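Isomaltodextranase (Arthrobacter globiformis, PDB 5AWO) hydrolyses (1->6)-alpha-D-glucosidic linkages of dextran-type polysaccharides, removing successive isomaltose units from the non-reducing chain ends. Local coordinates at residues Pro55-Glu58 with Trp59-Ile63; Ala224-Glu227 with Leu228-Trp232; Phe489-His493 with Pro494-Gly498. One frame throughout, in Å; residues are numbered along the deposited sequence.

Contact 1: Pro55-Glu58 with Trp59-Ile63; sequences PENE and WKVNI
V61 N donates to N57 O at 2.9 Å, one of four successive i to i+4 backbone bonds here. The same oxygen also has a methyl beside it, with V61 CG2 at 3.3 Å. That methyl stands next to the valine's own N, anti to its carbonyl carbon (CG1 is anti to N, chi1 177°), and this brings it back along the helix. It meets the N57 side chain too, whose ND2 passes CG2 at 3.8 Å. The two side chains slant across one another.

P55 holds the N-cap position. Its carbonyl receives W59 N at 3.0 Å. E56 O takes K60 N, and E58 O takes N62 N. These are the opening turns of helix 56-68. That helix follows the first strand of the TIM barrel, 39-42, and leads on to the second, 77-79.

The W59 ring swings away from the first segment to the buried side of the helix. Its CB rests 3.4 Å from E56 O, which lies at the ring edge. I63, one turn on, lays CD1 over one indole face, 3.4 Å above the plane and toward the rim. W103 and W110 add further aromatic contacts, W110 edge-to-face.

The acidic ends point elsewhere. E56 is gripped by the backbone N of Q104 and H105 and by W110 NE1. The E58 chain, bent at chi2 (-64°), brings OE1 to the Q350 amide and OE2 to the Y349 hydroxyl. Y349 also packs against the side chains of V61 and N62. K60 reaches D64, in a salt bridge, and the Y113 hydroxyl. Y113 lies on helix 107-116, which I63 touches as well.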
loop_
_atom_site.group_PDB
_atom_site.type_symbol
_atom_site.label_atom_id
_atom_site.label_comp_id
_atom_site.label_asym_id
_atom_site.label_seq_id
_atom_site.Cartn_x
_atom_site.Cartn_y
_atom_site.Cartn_z
ATOM N N PRO A 55 20.675 -12.567 -16.241
ATOM C CA PRO A 55 20.983 -13.962 -16.570
ATOM C C PRO A 55 20.519 -14.958 -15.530
ATOM O O PRO A 55 20.483 -14.669 -14.341
ATOM C CB PRO A 55 22.514 -13.968 -16.685
ATOM C CG PRO A 55 22.881 -12.577 -17.020
ATOM C CD PRO A 55 21.890 -11.731 -16.235
ATOM N N GLU A 56 20.182 -16.166 -15.978
ATOM C CA GLU A 56 19.665 -17.158 -15.088
ATOM C C GLU A 56 20.644 -17.490 -13.965
ATOM O O GLU A 56 20.216 -17.714 -12.852
ATOM C CB GLU A 56 19.296 -18.438 -15.862
ATOM C CG GLU A 56 18.393 -19.378 -15.097
ATOM C CD GLU A 56 17.953 -20.583 -15.916
ATOM O OE1 GLU A 56 18.766 -21.018 -16.763
ATOM O OE2 GLU A 56 16.816 -21.054 -15.710
ATOM N N ASN A 57 21.950 -17.573 -14.268
ATOM C CA ASN A 57 22.902 -17.856 -13.191
ATOM C C ASN A 57 23.000 -16.741 -12.155
ATOM O O ASN A 57 23.193 -17.020 -10.959
ATOM C CB ASN A 57 24.313 -18.158 -13.691
ATOM C CG ASN A 57 25.177 -18.739 -12.578
ATOM O OD1 ASN A 57 24.826 -19.761 -11.998
ATOM N ND2 ASN A 57 26.252 -18.044 -12.211
ATOM N N GLU A 58 22.841 -15.495 -12.603
ATOM C CA GLU A 58 22.824 -14.364 -11.658
ATOM C C GLU A 58 21.583 -14.394 -10.783
ATOM O O GLU A 58 21.653 -14.136 -9.582
ATOM C CB GLU A 58 22.941 -13.060 -12.416
ATOM C CG GLU A 58 24.365 -12.847 -12.883
ATOM C CD GLU A 58 25.304 -12.704 -11.703
ATOM O OE1 GLU A 58 25.362 -11.613 -11.137
ATOM O OE2 GLU A 58 25.935 -13.694 -11.294
ATOM N N TRP A 59 20.444 -14.765 -11.366
ATOM C CA TRP A 59 19.239 -15.015 -10.591
ATOM C C TRP A 59 19.462 -16.096 -9.521
ATOM O O TRP A 59 19.106 -15.923 -8.358
ATOM C CB TRP A 59 18.128 -15.391 -11.565
ATOM C CG TRP A 59 16.858 -16.006 -11.067
ATOM C CD1 TRP A 59 16.476 -17.320 -11.202
ATOM C CD2 TRP A 59 15.735 -15.338 -10.456
ATOM N NE1 TRP A 59 15.226 -17.504 -10.697
ATOM C CE2 TRP A 59 14.725 -16.301 -10.257
ATOM C CE3 TRP A 59 15.483 -14.015 -10.080
ATOM C CZ2 TRP A 59 13.501 -15.999 -9.640
ATOM C CZ3 TRP A 59 14.256 -13.718 -9.490
ATOM C CH2 TRP A 59 13.291 -14.683 -9.273
ATOM N N LYS A 60 20.091 -17.211 -9.932
ATOM C CA LYS A 60 20.352 -18.305 -8.994
ATOM C C LYS A 60 21.272 -17.865 -7.847
ATOM O O LYS A 60 20.984 -18.134 -6.688
ATOM C CB LYS A 60 20.974 -19.506 -9.726
ATOM C CG LYS A 60 21.164 -20.730 -8.841
ATOM C CD LYS A 60 21.872 -21.847 -9.591
ATOM C CE LYS A 60 22.012 -23.102 -8.740
ATOM N NZ LYS A 60 22.823 -22.875 -7.511
ATOM N N VAL A 61 22.365 -17.193 -8.181
ATOM C CA VAL A 61 23.339 -16.813 -7.157
ATOM C C VAL A 61 22.705 -15.806 -6.186
ATOM O O VAL A 61 22.877 -15.904 -4.974
ATOM C CB VAL A 61 24.665 -16.335 -7.775
ATOM C CG1 VAL A 61 25.640 -15.878 -6.708
ATOM C CG2 VAL A 61 25.328 -17.481 -8.549
ATOM N N ASN A 62 21.915 -14.875 -6.707
ATOM C CA ASN A 62 21.169 -13.988 -5.800
ATOM C C ASN A 62 20.202 -14.723 -4.895
ATOM O O ASN A 62 20.133 -14.451 -3.692
ATOM C CB ASN A 62 20.420 -12.901 -6.577
ATOM C CG ASN A 62 21.335 -11.781 -7.039
ATOM O OD1 ASN A 62 21.676 -11.643 -8.225
ATOM N ND2 ASN A 62 21.783 -10.999 -6.089
ATOM N N ILE A 63 19.457 -15.691 -5.447
ATOM C CA ILE A 63 18.550 -16.473 -4.636
ATOM C C ILE A 63 19.308 -17.213 -3.508
ATOM O O ILE A 63 18.852 -17.247 -2.366
ATOM C CB ILE A 63 17.740 -17.496 -5.460
ATOM C CG1 ILE A 63 16.714 -16.752 -6.331
ATOM C CG2 ILE A 63 17.070 -18.532 -4.566
ATOM C CD1 ILE A 63 16.040 -17.635 -7.353
#

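Contact 2: Ala224-Glu227 with Leu228-Trp232; sequences ANYE and LALSW
L228 N bonds to A224 O at 2.9 Å, and L228 CB sits close to the same oxygen. A229 follows the same pattern: its N donates to N225 O, and its CB packs 3.4 Å from that oxygen. L230 N bonds to Y226 O. L230 also makes the main side-chain contact, as CD1 lies over one face of the Y226 ring, 3.9 Å from the centroid. It is displaced toward the hydroxyl end, with CZ the nearest atom at 3.6 Å. This CH-pi contact depends on the Y226 ring leaning forward along the helix, CG anti to N (chi1 -179°). The Y226 hydroxyl is bonded to E257. With an alanine here, E257 would probably lose that partner and L230 CD1 the aromatic face beneath it.

S231 N donates to E227 O. Its OG, set between N and the carbonyl carbon, turns back to donate to L228 O at 2.7 Å. W232 N shares that acceptor, which therefore takes two bonds. The W232 ring in turn has L228 CG over one face, 3.5 Å above its plane.

Y226 also packs on helices 203-208 and 251-260. The arrangement is the regular i to i+4 hydrogen bonding of an alpha-helix, with an i to i+4 CH-pi pair on its buried side. The helix is 223-237, one of the outer helices of the TIM barrel, with the Y226 side chain about 10 Å from that of D201, the probable nucleophile.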
loop_
_atom_site.group_PDB
_atom_site.type_symbol
_atom_site.label_atom_id
_atom_site.label_comp_id
_atom_site.label_asym_id
_atom_site.label_seq_id
_atom_site.Cartn_x
_atom_site.Cartn_y
_atom_site.Cartn_z
ATOM N N ALA A 224 -12.749 3.311 -19.682
ATOM C CA ALA A 224 -13.636 2.199 -19.399
ATOM C C ALA A 224 -12.887 0.876 -19.550
ATOM O O ALA A 224 -13.046 -0.036 -18.744
ATOM C CB ALA A 224 -14.867 2.246 -20.319
ATOM N N ASN A 225 -12.037 0.790 -20.565
ATOM C CA ASN A 225 -11.263 -0.422 -20.799
ATOM C C ASN A 225 -10.254 -0.680 -19.679
ATOM O O ASN A 225 -10.064 -1.809 -19.261
ATOM C CB ASN A 225 -10.554 -0.355 -22.141
ATOM C CG ASN A 225 -11.496 -0.564 -23.306
ATOM O OD1 ASN A 225 -12.597 -1.091 -23.134
ATOM N ND2 ASN A 225 -11.074 -0.152 -24.474
ATOM N N TYR A 226 -9.633 0.381 -19.190
ATOM C CA TYR A 226 -8.723 0.284 -18.044
ATOM C C TYR A 226 -9.434 -0.213 -16.799
ATOM O O TYR A 226 -8.957 -1.129 -16.113
ATOM C CB TYR A 226 -8.136 1.671 -17.788
ATOM C CG TYR A 226 -7.136 1.768 -16.651
ATOM C CD1 TYR A 226 -5.915 1.126 -16.723
ATOM C CD2 TYR A 226 -7.404 2.532 -15.539
ATOM C CE1 TYR A 226 -4.995 1.233 -15.703
ATOM C CE2 TYR A 226 -6.479 2.666 -14.515
ATOM C CZ TYR A 226 -5.278 2.022 -14.603
ATOM O OH TYR A 226 -4.328 2.145 -13.594
ATOM N N GLU A 227 -10.588 0.375 -16.498
ATOM C CA GLU A 227 -11.393 -0.100 -15.376
ATOM C C GLU A 227 -11.826 -1.554 -15.513
ATOM O O GLU A 227 -11.806 -2.327 -14.563
ATOM C CB GLU A 227 -12.597 0.815 -15.181
ATOM C CG GLU A 227 -12.130 2.169 -14.668
ATOM C CD GLU A 227 -13.231 3.178 -14.490
ATOM O OE1 GLU A 227 -14.264 3.080 -15.181
ATOM O OE2 GLU A 227 -13.028 4.074 -13.646
ATOM N N LEU A 228 -12.230 -1.926 -16.721
ATOM C CA LEU A 228 -12.642 -3.292 -16.972
ATOM C C LEU A 228 -11.474 -4.273 -16.773
ATOM O O LEU A 228 -11.601 -5.287 -16.079
ATOM C CB LEU A 228 -13.169 -3.384 -18.404
ATOM C CG LEU A 228 -13.661 -4.752 -18.854
ATOM C CD1 LEU A 228 -14.846 -5.161 -18.003
ATOM C CD2 LEU A 228 -14.048 -4.691 -20.322
ATOM N N ALA A 229 -10.337 -3.958 -17.377
ATOM C CA ALA A 229 -9.134 -4.786 -17.260
ATOM C C ALA A 229 -8.723 -4.980 -15.799
ATOM O O ALA A 229 -8.443 -6.093 -15.369
ATOM C CB ALA A 229 -7.998 -4.194 -18.060
ATOM N N LEU A 230 -8.672 -3.885 -15.054
ATOM C CA LEU A 230 -8.359 -3.986 -13.624
ATOM C C LEU A 230 -9.331 -4.859 -12.862
ATOM O O LEU A 230 -8.916 -5.622 -11.994
ATOM C CB LEU A 230 -8.223 -2.623 -12.978
ATOM C CG LEU A 230 -7.023 -1.770 -13.385
ATOM C CD1 LEU A 230 -7.097 -0.450 -12.630
ATOM C CD2 LEU A 230 -5.688 -2.484 -13.181
ATOM N N SER A 231 -10.627 -4.782 -13.224
ATOM C CA SER A 231 -11.617 -5.620 -12.524
ATOM C C SER A 231 -11.382 -7.104 -12.782
ATOM O O SER A 231 -11.464 -7.936 -11.881
ATOM C CB SER A 231 -13.062 -5.230 -12.851
ATOM O OG SER A 231 -13.446 -5.538 -14.190
ATOM N N TRP A 232 -10.983 -7.428 -14.009
ATOM C CA TRP A 232 -10.692 -8.814 -14.333
ATOM C C TRP A 232 -9.504 -9.356 -13.538
ATOM O O TRP A 232 -9.493 -10.487 -13.050
ATOM C CB TRP A 232 -10.367 -8.944 -15.818
ATOM C CG TRP A 232 -11.514 -8.723 -16.761
ATOM C CD1 TRP A 232 -12.847 -8.680 -16.461
ATOM C CD2 TRP A 232 -11.414 -8.518 -18.172
ATOM N NE1 TRP A 232 -13.580 -8.486 -17.613
ATOM C CE2 TRP A 232 -12.720 -8.388 -18.673
ATOM C CE3 TRP A 232 -10.347 -8.475 -19.059
ATOM C CZ2 TRP A 232 -12.976 -8.190 -20.032
ATOM C CZ3 TRP A 232 -10.605 -8.260 -20.414
ATOM C CH2 TRP A 232 -11.907 -8.133 -20.874
#

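Contact 3: Phe489-His493 with Pro494-Gly498; sequences FNYNH and PGYDG
H493 O meets the edge of the Y496 ring. The oxygen lies in the ring plane, 3.1 Å from Y496 CD2, where the ring hydrogens point. H493 O is buried by the contact and has no hydrogen-bond partner in the model, so this aromatic edge is what faces it. A second carbonyl, Y491 O, lies 3.5 Å from Y496 CE2, placed obliquely to the ring.

The apolar contact joins the two tyrosines. Their side chains run side by side in the same direction. Y491 CB touches Y496 CZ at 4.0 Å, and Y496 OH sits at the edge of the Y491 ring, near its plane. Y496 CG stands between its own N and carbonyl carbon (chi1 53°), which turns the ring back over the loop. No hydrogen bond crosses between the two segments. The polar bond within the first one is local: Y491 N donates to N490 OD1 at 2.8 Å, in the plane of the amide carbonyl and on a lone pair. N490 ND2 goes on to D503.

Backbone shape makes the turn. The H493-P494 peptide is trans, with P494 CD against H493 CA. G495 has phi 104°, where a side chain would collide with P494 O. G498 is similarly constrained.

The turn lies in the loop from strand 488-490 to its antiparallel partner 501-505, in the CBM35 carbohydrate-binding module. P494 O and G495 O are bonded to W573 and R533, and the H493 ring meets that of W570. H493 also packs on F501 of strand 501-505, and Y496 on N604 of strand 601-609.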
loop_
_atom_site.group_PDB
_atom_site.type_symbol
_atom_site.label_atom_id
_atom_site.label_comp_id
_atom_site.label_asym_id
_atom_site.label_seq_id
_atom_site.Cartn_x
_atom_site.Cartn_y
_atom_site.Cartn_z
ATOM N N PHE A 489 -9.542 14.024 6.818
ATOM C CA PHE A 489 -9.073 14.814 7.936
ATOM C C PHE A 489 -9.661 16.210 7.993
ATOM O O PHE A 489 -9.724 16.903 6.990
ATOM C CB PHE A 489 -7.556 14.973 7.823
ATOM C CG PHE A 489 -6.951 15.840 8.891
ATOM C CD1 PHE A 489 -6.635 15.283 10.112
ATOM C CD2 PHE A 489 -6.710 17.191 8.677
ATOM C CE1 PHE A 489 -6.087 16.069 11.123
ATOM C CE2 PHE A 489 -6.159 17.978 9.689
ATOM C CZ PHE A 489 -5.833 17.400 10.895
ATOM N N ASN A 490 -10.012 16.666 9.194
ATOM C CA ASN A 490 -10.202 18.096 9.339
ATOM C C ASN A 490 -9.843 18.540 10.757
ATOM O O ASN A 490 -9.541 17.716 11.601
ATOM C CB ASN A 490 -11.644 18.512 8.972
ATOM C CG ASN A 490 -11.698 19.831 8.239
ATOM O OD1 ASN A 490 -10.937 20.742 8.533
ATOM N ND2 ASN A 490 -12.595 19.940 7.252
ATOM N N TYR A 491 -9.889 19.850 10.969
ATOM C CA TYR A 491 -9.512 20.452 12.250
ATOM C C TYR A 491 -10.264 21.746 12.473
ATOM O O TYR A 491 -9.833 22.582 13.267
ATOM C CB TYR A 491 -7.990 20.685 12.333
ATOM C CG TYR A 491 -7.401 21.816 11.488
ATOM C CD1 TYR A 491 -7.728 21.969 10.142
ATOM C CD2 TYR A 491 -6.466 22.713 12.028
ATOM C CE1 TYR A 491 -7.189 22.980 9.371
ATOM C CE2 TYR A 491 -5.914 23.742 11.253
ATOM C CZ TYR A 491 -6.266 23.854 9.916
ATOM O OH TYR A 491 -5.728 24.860 9.127
ATOM N N ASN A 492 -11.403 21.891 11.794
ATOM C CA ASN A 492 -12.047 23.193 11.678
ATOM C C ASN A 492 -13.141 23.453 12.707
ATOM O O ASN A 492 -13.873 24.434 12.565
ATOM C CB ASN A 492 -12.546 23.430 10.254
ATOM C CG ASN A 492 -13.611 22.458 9.819
ATOM O OD1 ASN A 492 -13.735 21.340 10.339
ATOM N ND2 ASN A 492 -14.389 22.875 8.815
ATOM N N HIS A 493 -13.231 22.595 13.721
ATOM C CA HIS A 493 -14.073 22.839 14.896
ATOM C C HIS A 493 -13.237 22.550 16.141
ATOM O O HIS A 493 -12.786 21.421 16.324
ATOM C CB HIS A 493 -15.319 21.949 14.868
ATOM C CG HIS A 493 -16.166 22.150 13.651
ATOM N ND1 HIS A 493 -16.782 23.352 13.366
ATOM C CD2 HIS A 493 -16.498 21.307 12.641
ATOM C CE1 HIS A 493 -17.446 23.242 12.226
ATOM N NE2 HIS A 493 -17.292 22.014 11.768
ATOM N N PRO A 494 -13.034 23.555 17.019
ATOM C CA PRO A 494 -12.157 23.245 18.171
ATOM C C PRO A 494 -12.693 22.205 19.179
ATOM O O PRO A 494 -13.876 21.836 19.141
ATOM C CB PRO A 494 -11.922 24.614 18.841
ATOM C CG PRO A 494 -12.813 25.597 18.162
ATOM C CD PRO A 494 -13.333 24.994 16.885
ATOM N N GLY A 495 -11.810 21.707 20.054
ATOM C CA GLY A 495 -12.186 20.775 21.133
ATOM C C GLY A 495 -11.803 19.328 20.899
ATOM O O GLY A 495 -11.935 18.472 21.777
ATOM N N TYR A 496 -11.343 19.033 19.687
ATOM C CA TYR A 496 -10.807 17.708 19.391
ATOM C C TYR A 496 -9.527 17.454 20.204
ATOM O O TYR A 496 -8.782 18.376 20.488
ATOM C CB TYR A 496 -10.510 17.577 17.890
ATOM C CG TYR A 496 -9.645 18.675 17.334
ATOM C CD1 TYR A 496 -8.263 18.620 17.428
ATOM C CD2 TYR A 496 -10.204 19.786 16.726
ATOM C CE1 TYR A 496 -7.475 19.611 16.910
ATOM C CE2 TYR A 496 -9.431 20.811 16.238
ATOM C CZ TYR A 496 -8.048 20.721 16.325
ATOM O OH TYR A 496 -7.291 21.732 15.822
ATOM N N ASP A 497 -9.333 16.200 20.589
ATOM C CA ASP A 497 -8.058 15.673 21.089
ATOM C C ASP A 497 -7.114 15.448 19.905
ATOM O O ASP A 497 -7.538 14.987 18.850
ATOM C CB ASP A 497 -8.288 14.356 21.836
ATOM C CG ASP A 497 -9.131 14.537 23.122
ATOM O OD1 ASP A 497 -8.934 15.556 23.812
ATOM O OD2 ASP A 497 -9.952 13.644 23.410
ATOM N N GLY A 498 -5.846 15.789 20.068
ATOM C CA GLY A 498 -4.867 15.593 19.000
ATOM C C GLY A 498 -4.833 16.692 17.949
ATOM O O GLY A 498 -5.122 17.841 18.244
#

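Contacts 1 and 2 are partly buried and belong to two different outer helices of the catalytic TIM barrel, their centres about 35 Å apart. Contact 3 is a surface turn in the carbohydrate-binding module, with its centre about 54 Å from that of contact 1, across the chain's centre. The two helical contacts share the same regular backbone bonding. They differ in their side chains: contact 1 sends carboxylates to neighbouring loops and helix 107-116 and a tryptophan inward, whereas contact 2 relies on a leucine against a tyrosine face, nearer the probable active site. Contact 3 has no hydrogen bond between its segments and depends on carbonyl-to-ring contacts and on glycine and proline geometry.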